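Local coordinates for protein alpha-1,3-glucanase (Streptomyces thermodiastaticus, PDB 7C7D) that probably hydrolyses the alpha-1,3-glucosidic linkages of alpha-1,3-glucan, as a thermostable member of glycoside hydrolase family 87, at residues 339-344 / 365-370. Numbering follows the deposited sequence. Where two conformers were deposited one is given.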
loop_
_atom_site.group_PDB
_atom_site.type_symbol
_atom_site.label_atom_id
_atom_site.label_comp_id
_atom_site.label_asym_id
_atom_site.label_seq_id
_atom_site.Cartn_x
_atom_site.Cartn_y
_atom_site.Cartn_z
ATOM N N ASP A 339 13.394 -2.397 16.478
ATOM C CA ASP A 339 14.365 -2.588 15.407
ATOM C C ASP A 339 13.877 -3.538 14.323
ATOM O O ASP A 339 14.676 -4.013 13.516
ATOM C CB ASP A 339 15.740 -3.003 15.949
ATOM C CG ASP A 339 16.171 -2.143 17.109
ATOM O OD1 ASP A 339 16.207 -0.917 16.921
ATOM O OD2 ASP A 339 16.431 -2.673 18.212
ATOM N N LEU A 340 12.575 -3.811 14.269
ATOM C CA LEU A 340 12.038 -4.695 13.243
ATOM C C LEU A 340 12.344 -4.137 11.859
ATOM O O LEU A 340 12.209 -2.934 11.615
ATOM C CB LEU A 340 10.522 -4.821 13.421
ATOM C CG LEU A 340 9.731 -5.574 12.349
ATOM C CD1 LEU A 340 10.074 -7.063 12.338
ATOM C CD2 LEU A 340 8.244 -5.380 12.553
ATOM N N VAL A 341 12.743 -5.017 10.943
ATOM C CA VAL A 341 12.944 -4.651 9.543
ATOM C C VAL A 341 11.955 -5.444 8.697
ATOM O O VAL A 341 11.980 -6.682 8.700
ATOM C CB VAL A 341 14.388 -4.888 9.069
ATOM C CG1 VAL A 341 14.522 -4.540 7.587
ATOM C CG2 VAL A 341 15.359 -4.077 9.914
ATOM N N VAL A 342 11.089 -4.732 7.976
ATOM C CA VAL A 342 10.130 -5.333 7.054
ATOM C C VAL A 342 10.546 -4.876 5.664
ATOM O O VAL A 342 10.368 -3.704 5.315
ATOM C CB VAL A 342 8.692 -4.901 7.382
ATOM C CG1 VAL A 342 7.721 -5.435 6.346
ATOM C CG2 VAL A 342 8.296 -5.358 8.788
ATOM N N GLU A 343 11.141 -5.773 4.879
ATOM C CA GLU A 343 11.770 -5.349 3.637
ATOM C C GLU A 343 11.593 -6.378 2.531
ATOM O O GLU A 343 11.558 -7.588 2.769
ATOM C CB GLU A 343 13.273 -5.074 3.835
ATOM C CG GLU A 343 14.043 -6.327 4.226
ATOM C CD GLU A 343 15.505 -6.071 4.539
ATOM O OE1 GLU A 343 15.996 -4.946 4.315
ATOM O OE2 GLU A 343 16.166 -7.013 5.026
ATOM N N ASN A 344 11.507 -5.870 1.305
ATOM C CA ASN A 344 11.495 -6.712 0.106
ATOM C C ASN A 344 10.335 -7.702 0.116
ATOM O O ASN A 344 10.496 -8.877 -0.218
ATOM C CB ASN A 344 12.831 -7.425 -0.111
ATOM C CG ASN A 344 13.983 -6.460 -0.206
ATOM O OD1 ASN A 344 14.884 -6.471 0.630
ATOM N ND2 ASN A 344 13.957 -5.607 -1.221
ATOM N N THR A 365 11.852 -0.240 10.630
ATOM C CA THR A 365 12.107 0.149 9.245
ATOM C C THR A 365 11.235 -0.699 8.329
ATOM O O THR A 365 11.321 -1.932 8.354
ATOM C CB THR A 365 13.580 -0.049 8.880
ATOM O OG1 THR A 365 14.384 0.819 9.679
ATOM C CG2 THR A 365 13.833 0.270 7.411
ATOM N N VAL A 366 10.417 -0.037 7.511
ATOM C CA VAL A 366 9.610 -0.689 6.487
ATOM C C VAL A 366 10.114 -0.147 5.158
ATOM O O VAL A 366 9.901 1.032 4.849
ATOM C CB VAL A 366 8.114 -0.399 6.681
ATOM C CG1 VAL A 366 7.271 -1.077 5.599
ATOM C CG2 VAL A 366 7.671 -0.842 8.085
ATOM N N ARG A 367 10.821 -0.982 4.388
ATOM C CA ARG A 367 11.507 -0.493 3.197
ATOM C C ARG A 367 11.445 -1.486 2.042
ATOM O O ARG A 367 11.428 -2.704 2.236
ATOM C CB ARG A 367 12.977 -0.145 3.486
ATOM C CG ARG A 367 13.853 -1.334 3.825
ATOM C CD ARG A 367 15.302 -0.933 4.077
ATOM N NE ARG A 367 16.061 -2.081 4.558
ATOM C CZ ARG A 367 17.020 -2.020 5.477
ATOM N NH1 ARG A 367 17.360 -0.854 6.013
ATOM N NH2 ARG A 367 17.644 -3.130 5.857
ATOM N N ASP A 368 11.427 -0.945 0.824
ATOM C CA ASP A 368 11.543 -1.751 -0.389
ATOM C C ASP A 368 10.429 -2.785 -0.516
ATOM O O ASP A 368 10.652 -3.896 -0.998
ATOM C CB ASP A 368 12.924 -2.387 -0.509
ATOM C CG ASP A 368 13.983 -1.362 -0.794
ATOM O OD1 ASP A 368 13.922 -0.737 -1.873
ATOM O OD2 ASP A 368 14.854 -1.158 0.072
ATOM N N ASN A 369 9.225 -2.413 -0.089
ATOM C CA ASN A 369 8.055 -3.255 -0.257
ATOM C C ASN A 369 7.173 -2.710 -1.367
ATOM O O ASN A 369 7.196 -1.517 -1.684
ATOM C CB ASN A 369 7.242 -3.319 1.037
ATOM C CG ASN A 369 8.062 -3.828 2.201
ATOM O OD1 ASN A 369 8.361 -5.015 2.288
ATOM N ND2 ASN A 369 8.438 -2.928 3.096
ATOM N N PHE A 370 6.389 -3.611 -1.951
ATOM C CA PHE A 370 5.391 -3.266 -2.954
ATOM C C PHE A 370 4.015 -3.577 -2.391
ATOM O O PHE A 370 3.773 -4.703 -1.934
ATOM C CB PHE A 370 5.607 -4.067 -4.239
ATOM C CG PHE A 370 4.594 -3.768 -5.302
ATOM C CD1 PHE A 370 4.636 -2.565 -5.981
ATOM C CD2 PHE A 370 3.571 -4.661 -5.593
ATOM C CE1 PHE A 370 3.702 -2.260 -6.946
ATOM C CE2 PHE A 370 2.629 -4.357 -6.565
ATOM C CZ PHE A 370 2.694 -3.162 -7.244
HETATM O O HOH W 1 18.513 -6.358 5.847
HETATM O O HOH W 2 15.976 -3.238 1.544
HETATM O O HOH W 3 11.926 -5.575 -3.625
#
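The guanidinium of Arg367 has Val341 CG1 over one face, 3.8 Å from NH2, while at its edge, in plane, sit Glu343 OE1 and a water that donates to Glu343 OE2 and accepts a weak bond from NH2. The grip is side-on: NE and NH2 each give a hydrogen bond of 2.9 Å to the single oxygen OE1 of Glu343, forming a salt bridge with the carboxylate turned 37° from the guanidinium. Both residues set CG between backbone N and carbonyl carbon; the chains, extended beyond it, lie side by side. A second water links OE1 to Asp368 OD2, whose partner oxygen OD1 accepts from Asp56 N. Backbone hydrogen bonds from Thr365 N to Leu340 O, Val342 N to Thr365 O (2.8 Å) and Arg367 N to Val342 O join the parallel strands. That last oxygen also accepts Asn369 ND2 at 3.0 Å, the amide nitrogen standing above the carbonyl plane in a nearly straight bond (171°). Asn369 ND2 also donates to Asn396 OD1, and its OD1 accepts from Asn345 N, so the amide ties together three successive coils. On the other face Val342 CB meets Val366 CG2 at 4.2 Å, with Leu355 touching both valines. Such in-register stacking, with an internal asparagine at the turn, characterises the right-handed parallel beta-helix of pectate lyase-like proteins.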